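Local coordinates for protein oxidoreductase (Corynebacterium diphtheriae, PDB 3K1Y) that probably acts as an FMN-dependent oxidoreductase of the NADPH-dependent FMN reductase family, with a flavodoxin-like fold, at residues Leu116-Ala124 with Leu140-Ala149; Val151-Ala159 with Phe171-Leu182. All coordinates share one frame; numbering follows the deposited sequence.

Contact 1 of 2, residues Leu116-Ala124 with Leu140-Ala149; sequences LTGMPTIIA and LRPLLSYMRA
In the beta-alpha-beta unit formed by strand 120-127, helix 135-146 and strand 150-159, Ile123 and Thr121 pack down onto Leu140 and Leu144 of the helix. The axes of strand 120-124 and helix 140-146 come within 9.4 Å and lie at 155°, the near-antiparallel course expected of a crossover helix. Ile123 CB meets Leu140 CD2 at 4.1 Å. Beyond it Ile123 divides its branches between Leu144 and Arg141: CG2 reaches Leu144 CG at 4.0 Å, while CD1 lies 3.8 Å from the backbone N of Arg141. With chi1 at 53°, CG1 sits between the backbone N and carbonyl carbon, which directs CD1 over the start of the segment 140-149. Leu144 CD1 then bridges Thr121 CG2, at 3.9 Å, and Leu116 CD1, which also touches the SE atom of Met147, a selenomethionine.

Farther on the contact turns polar. A Schellman motif ends the helix, with Arg148 at positive phi as its C-prime residue, and Arg148 O accepts a bond from Gly118 N (2.9 Å, 159° at the hydrogen), the donor standing above the carbonyl plane. A water links Leu116 N to Met147 O. Thr117 CG2 lies centrally over one guanidinium face of Arg148, 3.7 Å from CZ. Arg141 NH2 bonds Val152 O. Apolar contacts thus fill the buried helix-strand interface, whereas one direct backbone bond and a water join the Leu116-Met119 type II turn to the helix exit.

Contact 2 of 2, residues Val151-Ala159 with Phe171-Leu182; sequences VVPTGVFAA and FNKRIARAAGEL
Glu181 grips Thr154 through both carboxylate oxygens: OE1 receives Thr154 N at 2.9 Å on its syn lone pair, and OE2 receives Thr154 OG1 from the syn side but tilted 21° from the carboxylate plane. The modelled OG1-OE2 separation of 2.5 Å is doubtful in length; together the two bonds would hold the carboxylate's rotation. Thr154 OG1 also accepts from a water held by Arg177 NH1, although a sulfate, probably from the crystallisation liquor, is modelled implausibly close to that guanidinium.

A second polar link comes from Arg174, whose NH2 donates to Gly155 O at 2.8 Å; NE adds only a weak bond. Its chain, extended from CG to NE, slides past Thr154 in the opposite direction, and Thr154 CG2 covers the centre of one guanidinium face.

Among apolar contacts, Val156 has CG1 anti to the backbone N (chi1 -177°), so its methyls diverge: CG1 meets Phe171 CZ at 3.8 Å, CG2 meets Ala178 CB at 3.9 Å. Ala158 CB approaches Phe171 CZ, and Val152 CG1 packs on Leu182 CB.

Strand 156-159, outermost in the sheet within this chain, and helix 171-182 run nearly antiparallel, at 158°, the C-terminal helix returning over the sheet of a flavodoxin-like three-layer alpha/beta sandwich.

How the contacts relate
The two contacts are in series along the chain and share one parallel sheet, in which strands 120-127 and 150-159 are neighbours. Contact 1 joins strand 120-127 to helix 135-146; contact 2 joins strand 150-159 to helix 165-188. A probable backbone hydrogen bond between these neighbouring strands, Thr121 O with Val152 N, connects them directly. Ile122, facing away from helix 135-146, touches Ala178 and Leu182, evidence that the two helices cover opposite faces. Ten of 13 touching residues are buried in contact 1, against eight of 14 in contact 2. Correspondingly, contact 1 relies mainly on aliphatic packing, whereas contact 2 adds carboxylate and guanidinium bonds. Both touch the second subunit.

Contact 1 of 2, residues Leu116-Ala124 with Leu140-Ala149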
# COMPACT_ATOMS: atom_id res chain seq x y z
N LEU A 116 10.34 -19.00 -4.20
CA LEU A 116 10.56 -18.07 -5.30
C LEU A 116 11.73 -17.10 -5.15
O LEU A 116 11.65 -15.96 -5.61
CB LEU A 116 9.28 -17.27 -5.53
CG LEU A 116 8.02 -18.06 -5.87
CD1 LEU A 116 6.78 -17.16 -5.78
CD2 LEU A 116 8.19 -18.63 -7.26
N THR A 117 12.82 -17.52 -4.51
CA THR A 117 13.95 -16.62 -4.34
C THR A 117 14.68 -16.39 -5.67
O THR A 117 15.07 -17.34 -6.34
CB THR A 117 14.97 -17.18 -3.33
OG1 THR A 117 14.32 -17.37 -2.06
CG2 THR A 117 16.14 -16.21 -3.16
N GLY A 118 14.85 -15.12 -6.03
CA GLY A 118 15.54 -14.78 -7.27
C GLY A 118 14.76 -15.01 -8.56
O GLY A 118 15.26 -14.73 -9.65
N MSE A 119 13.52 -15.47 -8.44
CA MSE A 119 12.67 -15.76 -9.59
C MSE A 119 12.21 -14.55 -10.43
O MSE A 119 11.44 -13.72 -9.96
CB MSE A 119 11.43 -16.52 -9.12
CG MSE A 119 10.46 -16.92 -10.21
SE MSE A 119 11.22 -18.24 -11.41
CE MSE A 119 11.14 -19.80 -10.27
N PRO A 120 12.69 -14.45 -11.69
CA PRO A 120 12.27 -13.33 -12.55
C PRO A 120 10.75 -13.47 -12.63
O PRO A 120 10.26 -14.59 -12.81
CB PRO A 120 12.97 -13.63 -13.87
CG PRO A 120 14.24 -14.34 -13.43
CD PRO A 120 13.72 -15.28 -12.35
N THR A 121 10.02 -12.36 -12.49
CA THR A 121 8.56 -12.39 -12.44
C THR A 121 7.79 -11.18 -12.97
O THR A 121 8.15 -10.03 -12.70
CB THR A 121 8.10 -12.57 -10.96
OG1 THR A 121 8.60 -13.80 -10.43
CG2 THR A 121 6.57 -12.55 -10.85
N ILE A 122 6.71 -11.45 -13.70
CA ILE A 122 5.82 -10.40 -14.20
C ILE A 122 4.53 -10.53 -13.39
O ILE A 122 3.96 -11.63 -13.31
CB ILE A 122 5.41 -10.60 -15.68
CG1 ILE A 122 6.52 -10.14 -16.62
CG2 ILE A 122 4.11 -9.83 -15.96
CD1 ILE A 122 6.22 -10.43 -18.08
N ILE A 123 4.08 -9.44 -12.80
CA ILE A 123 2.84 -9.48 -12.03
C ILE A 123 1.71 -8.90 -12.89
O ILE A 123 1.90 -7.92 -13.62
CB ILE A 123 2.98 -8.71 -10.70
CG1 ILE A 123 3.51 -7.30 -10.95
CG2 ILE A 123 3.94 -9.47 -9.77
CD1 ILE A 123 3.56 -6.46 -9.69
N ALA A 124 0.55 -9.53 -12.84
CA ALA A 124 -0.58 -9.07 -13.64
C ALA A 124 -1.95 -9.27 -12.98
O ALA A 124 -2.17 -10.20 -12.20
CB ALA A 124 -0.54 -9.76 -15.01
N LEU A 140 0.38 -7.04 -5.13
CA LEU A 140 1.17 -8.13 -5.72
C LEU A 140 2.68 -7.93 -5.64
O LEU A 140 3.42 -8.88 -5.35
CB LEU A 140 0.81 -8.35 -7.19
CG LEU A 140 -0.50 -9.10 -7.42
CD1 LEU A 140 -1.65 -8.11 -7.34
CD2 LEU A 140 -0.46 -9.77 -8.79
N ARG A 141 3.12 -6.72 -5.90
CA ARG A 141 4.54 -6.42 -5.86
C ARG A 141 5.09 -6.69 -4.45
O ARG A 141 6.02 -7.47 -4.27
CB ARG A 141 4.76 -4.96 -6.28
CG ARG A 141 6.21 -4.59 -6.50
CD ARG A 141 6.36 -3.64 -7.68
NE ARG A 141 7.48 -4.08 -8.50
CZ ARG A 141 7.46 -4.19 -9.81
NH1 ARG A 141 6.37 -3.89 -10.50
NH2 ARG A 141 8.53 -4.65 -10.44
N PRO A 142 4.50 -6.06 -3.43
CA PRO A 142 5.01 -6.31 -2.08
C PRO A 142 5.06 -7.81 -1.74
O PRO A 142 5.98 -8.26 -1.06
CB PRO A 142 4.03 -5.55 -1.19
CG PRO A 142 3.56 -4.42 -2.10
CD PRO A 142 3.35 -5.14 -3.41
N LEU A 143 4.07 -8.56 -2.22
CA LEU A 143 4.00 -10.00 -1.96
C LEU A 143 5.16 -10.75 -2.62
O LEU A 143 5.81 -11.57 -1.97
CB LEU A 143 2.67 -10.57 -2.45
CG LEU A 143 2.51 -12.09 -2.25
CD1 LEU A 143 2.56 -12.42 -0.77
CD2 LEU A 143 1.18 -12.56 -2.85
N LEU A 144 5.40 -10.47 -3.89
CA LEU A 144 6.48 -11.13 -4.63
C LEU A 144 7.84 -10.67 -4.13
O LEU A 144 8.79 -11.47 -4.09
CB LEU A 144 6.36 -10.85 -6.13
CG LEU A 144 5.51 -11.83 -6.96
CD1 LEU A 144 6.19 -13.19 -6.98
CD2 LEU A 144 4.11 -11.95 -6.37
N SER A 145 7.95 -9.40 -3.75
CA SER A 145 9.21 -8.88 -3.24
C SER A 145 9.53 -9.48 -1.88
O SER A 145 10.68 -9.77 -1.58
CB SER A 145 9.17 -7.36 -3.13
OG SER A 145 9.09 -6.79 -4.42
N TYR A 146 8.50 -9.67 -1.06
CA TYR A 146 8.71 -10.27 0.25
C TYR A 146 9.32 -11.67 0.09
O TYR A 146 10.06 -12.12 0.96
CB TYR A 146 7.40 -10.40 1.02
CG TYR A 146 7.58 -11.19 2.30
CD1 TYR A 146 8.29 -10.65 3.38
CD2 TYR A 146 7.10 -12.49 2.41
CE1 TYR A 146 8.52 -11.40 4.54
CE2 TYR A 146 7.33 -13.25 3.56
CZ TYR A 146 8.03 -12.70 4.61
OH TYR A 146 8.25 -13.46 5.74
N MSE A 147 8.99 -12.36 -0.99
CA MSE A 147 9.54 -13.69 -1.20
C MSE A 147 10.84 -13.62 -1.98
O MSE A 147 11.39 -14.64 -2.39
CB MSE A 147 8.53 -14.58 -1.90
CG MSE A 147 7.47 -15.07 -0.94
SE MSE A 147 6.17 -16.19 -1.76
CE MSE A 147 5.04 -14.80 -2.46
N ARG A 148 11.32 -12.40 -2.17
CA ARG A 148 12.57 -12.14 -2.87
C ARG A 148 12.56 -12.47 -4.35
O ARG A 148 13.61 -12.75 -4.94
CB ARG A 148 13.72 -12.86 -2.16
CG ARG A 148 13.92 -12.39 -0.72
CD ARG A 148 14.98 -13.22 -0.03
NE ARG A 148 16.27 -13.11 -0.69
CZ ARG A 148 17.31 -13.91 -0.44
NH1 ARG A 148 17.19 -14.87 0.46
NH2 ARG A 148 18.45 -13.75 -1.09
N ALA A 149 11.38 -12.46 -4.96
CA ALA A 149 11.28 -12.68 -6.40
C ALA A 149 11.70 -11.36 -7.06
O ALA A 149 11.46 -10.29 -6.50
CB ALA A 149 9.84 -13.00 -6.78
O HOH W 1 10.56 -17.60 -2.04

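Contact 2 of 2, residues Val151-Ala159 with Phe171-Leu182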
# COMPACT_ATOMS: atom_id res chain seq x y z
N VAL A 151 10.81 -8.84 -9.49
CA VAL A 151 9.66 -8.45 -10.32
C VAL A 151 10.01 -7.40 -11.37
O VAL A 151 10.46 -6.30 -11.04
CB VAL A 151 8.51 -7.90 -9.44
CG1 VAL A 151 7.37 -7.41 -10.33
CG2 VAL A 151 8.02 -8.98 -8.50
N VAL A 152 9.79 -7.75 -12.64
CA VAL A 152 10.11 -6.80 -13.70
C VAL A 152 9.26 -5.55 -13.53
O VAL A 152 8.08 -5.63 -13.15
CB VAL A 152 9.90 -7.40 -15.11
CG1 VAL A 152 10.67 -8.70 -15.21
CG2 VAL A 152 8.42 -7.59 -15.41
N PRO A 153 9.86 -4.38 -13.77
CA PRO A 153 9.22 -3.06 -13.66
C PRO A 153 7.84 -2.94 -14.29
O PRO A 153 6.97 -2.24 -13.76
CB PRO A 153 10.23 -2.14 -14.33
CG PRO A 153 11.53 -2.79 -14.01
CD PRO A 153 11.22 -4.24 -14.30
N THR A 154 7.63 -3.61 -15.41
CA THR A 154 6.35 -3.48 -16.08
C THR A 154 5.27 -4.44 -15.62
O THR A 154 5.27 -5.62 -15.98
CB THR A 154 6.51 -3.65 -17.60
OG1 THR A 154 7.54 -2.77 -18.06
CG2 THR A 154 5.22 -3.33 -18.31
N GLY A 155 4.35 -3.92 -14.81
CA GLY A 155 3.24 -4.72 -14.33
C GLY A 155 2.20 -4.67 -15.42
O GLY A 155 2.16 -3.72 -16.18
N VAL A 156 1.35 -5.69 -15.50
CA VAL A 156 0.32 -5.72 -16.52
C VAL A 156 -1.09 -5.75 -15.95
O VAL A 156 -1.55 -6.78 -15.46
CB VAL A 156 0.49 -6.96 -17.42
CG1 VAL A 156 -0.53 -6.95 -18.53
CG2 VAL A 156 1.89 -6.99 -17.99
N PHE A 157 -1.78 -4.62 -16.02
CA PHE A 157 -3.16 -4.56 -15.54
C PHE A 157 -4.10 -4.42 -16.72
O PHE A 157 -4.15 -3.39 -17.38
CB PHE A 157 -3.38 -3.38 -14.59
CG PHE A 157 -4.72 -3.43 -13.90
CD1 PHE A 157 -4.89 -4.18 -12.74
CD2 PHE A 157 -5.82 -2.76 -14.44
CE1 PHE A 157 -6.14 -4.27 -12.12
CE2 PHE A 157 -7.08 -2.84 -13.83
CZ PHE A 157 -7.24 -3.60 -12.67
N ALA A 158 -4.87 -5.47 -16.99
CA ALA A 158 -5.81 -5.46 -18.09
C ALA A 158 -7.21 -5.05 -17.69
O ALA A 158 -7.88 -5.74 -16.91
CB ALA A 158 -5.84 -6.83 -18.77
N ALA A 159 -7.65 -3.92 -18.22
CA ALA A 159 -9.00 -3.42 -17.98
C ALA A 159 -9.71 -3.80 -19.27
O ALA A 159 -9.40 -3.26 -20.33
CB ALA A 159 -8.97 -1.92 -17.81
N PHE A 171 -1.80 -1.03 -25.22
CA PHE A 171 -1.75 -2.03 -24.16
C PHE A 171 -1.01 -3.28 -24.62
O PHE A 171 -0.29 -3.89 -23.83
CB PHE A 171 -3.16 -2.40 -23.71
CG PHE A 171 -3.20 -3.43 -22.63
CD1 PHE A 171 -2.56 -3.21 -21.42
CD2 PHE A 171 -3.85 -4.64 -22.83
CE1 PHE A 171 -2.57 -4.18 -20.41
CE2 PHE A 171 -3.88 -5.62 -21.83
CZ PHE A 171 -3.24 -5.38 -20.62
N ASN A 172 -1.18 -3.65 -25.88
CA ASN A 172 -0.50 -4.83 -26.41
C ASN A 172 1.00 -4.64 -26.51
O ASN A 172 1.78 -5.60 -26.44
CB ASN A 172 -1.07 -5.23 -27.77
CG ASN A 172 -2.28 -6.13 -27.65
OD1 ASN A 172 -2.24 -7.13 -26.93
ND2 ASN A 172 -3.36 -5.79 -28.35
N LYS A 173 1.42 -3.39 -26.67
CA LYS A 173 2.83 -3.07 -26.76
C LYS A 173 3.38 -3.23 -25.34
O LYS A 173 4.49 -3.72 -25.14
CB LYS A 173 3.01 -1.63 -27.23
CG LYS A 173 4.19 -1.41 -28.15
CD LYS A 173 3.99 -2.10 -29.49
CE LYS A 173 2.72 -1.63 -30.18
NZ LYS A 173 2.70 -0.15 -30.36
N ARG A 174 2.58 -2.82 -24.36
CA ARG A 174 2.96 -2.89 -22.96
C ARG A 174 3.24 -4.33 -22.53
O ARG A 174 4.19 -4.59 -21.77
CB ARG A 174 1.86 -2.28 -22.10
CG ARG A 174 2.31 -1.98 -20.70
CD ARG A 174 1.19 -1.48 -19.83
NE ARG A 174 1.59 -1.57 -18.43
CZ ARG A 174 2.52 -0.80 -17.86
NH1 ARG A 174 3.13 0.13 -18.58
NH2 ARG A 174 2.87 -1.00 -16.60
N ILE A 175 2.42 -5.26 -23.01
CA ILE A 175 2.61 -6.68 -22.69
C ILE A 175 3.99 -7.11 -23.21
O ILE A 175 4.75 -7.79 -22.52
CB ILE A 175 1.52 -7.55 -23.35
CG1 ILE A 175 0.15 -7.23 -22.73
CG2 ILE A 175 1.86 -9.02 -23.19
CD1 ILE A 175 -1.00 -8.02 -23.31
N ALA A 176 4.30 -6.71 -24.44
CA ALA A 176 5.59 -7.04 -25.05
C ALA A 176 6.74 -6.52 -24.19
O ALA A 176 7.72 -7.24 -23.97
CB ALA A 176 5.67 -6.45 -26.45
N ARG A 177 6.63 -5.29 -23.68
CA ARG A 177 7.69 -4.74 -22.84
C ARG A 177 7.94 -5.63 -21.63
O ARG A 177 9.08 -6.00 -21.35
CB ARG A 177 7.35 -3.32 -22.37
CG ARG A 177 8.43 -2.71 -21.50
CD ARG A 177 8.08 -1.30 -21.06
NE ARG A 177 7.79 -0.45 -22.22
CZ ARG A 177 7.35 0.80 -22.15
NH1 ARG A 177 7.13 1.36 -20.97
NH2 ARG A 177 7.12 1.47 -23.26
N ALA A 178 6.87 -5.98 -20.91
CA ALA A 178 7.00 -6.86 -19.75
C ALA A 178 7.57 -8.20 -20.22
O ALA A 178 8.46 -8.78 -19.59
CB ALA A 178 5.65 -7.08 -19.11
N ALA A 179 7.07 -8.68 -21.35
CA ALA A 179 7.56 -9.93 -21.92
C ALA A 179 9.06 -9.84 -22.18
O ALA A 179 9.82 -10.76 -21.83
CB ALA A 179 6.81 -10.24 -23.21
N GLY A 180 9.49 -8.74 -22.80
CA GLY A 180 10.90 -8.56 -23.09
C GLY A 180 11.72 -8.49 -21.83
O GLY A 180 12.79 -9.11 -21.73
N GLU A 181 11.24 -7.74 -20.85
CA GLU A 181 11.95 -7.61 -19.58
C GLU A 181 12.15 -8.99 -18.97
O GLU A 181 13.26 -9.35 -18.58
CB GLU A 181 11.16 -6.72 -18.61
CG GLU A 181 11.40 -5.22 -18.78
CD GLU A 181 10.29 -4.37 -18.16
OE1 GLU A 181 9.85 -4.68 -17.03
OE2 GLU A 181 9.85 -3.39 -18.81
N LEU A 182 11.08 -9.76 -18.90
CA LEU A 182 11.15 -11.10 -18.33
C LEU A 182 12.03 -12.02 -19.18
O LEU A 182 12.80 -12.83 -18.64
CB LEU A 182 9.74 -11.67 -18.17
CG LEU A 182 9.55 -13.05 -17.53
CD1 LEU A 182 10.28 -13.15 -16.21
CD2 LEU A 182 8.07 -13.28 -17.33
O HOH W 2 7.15 0.07 -18.34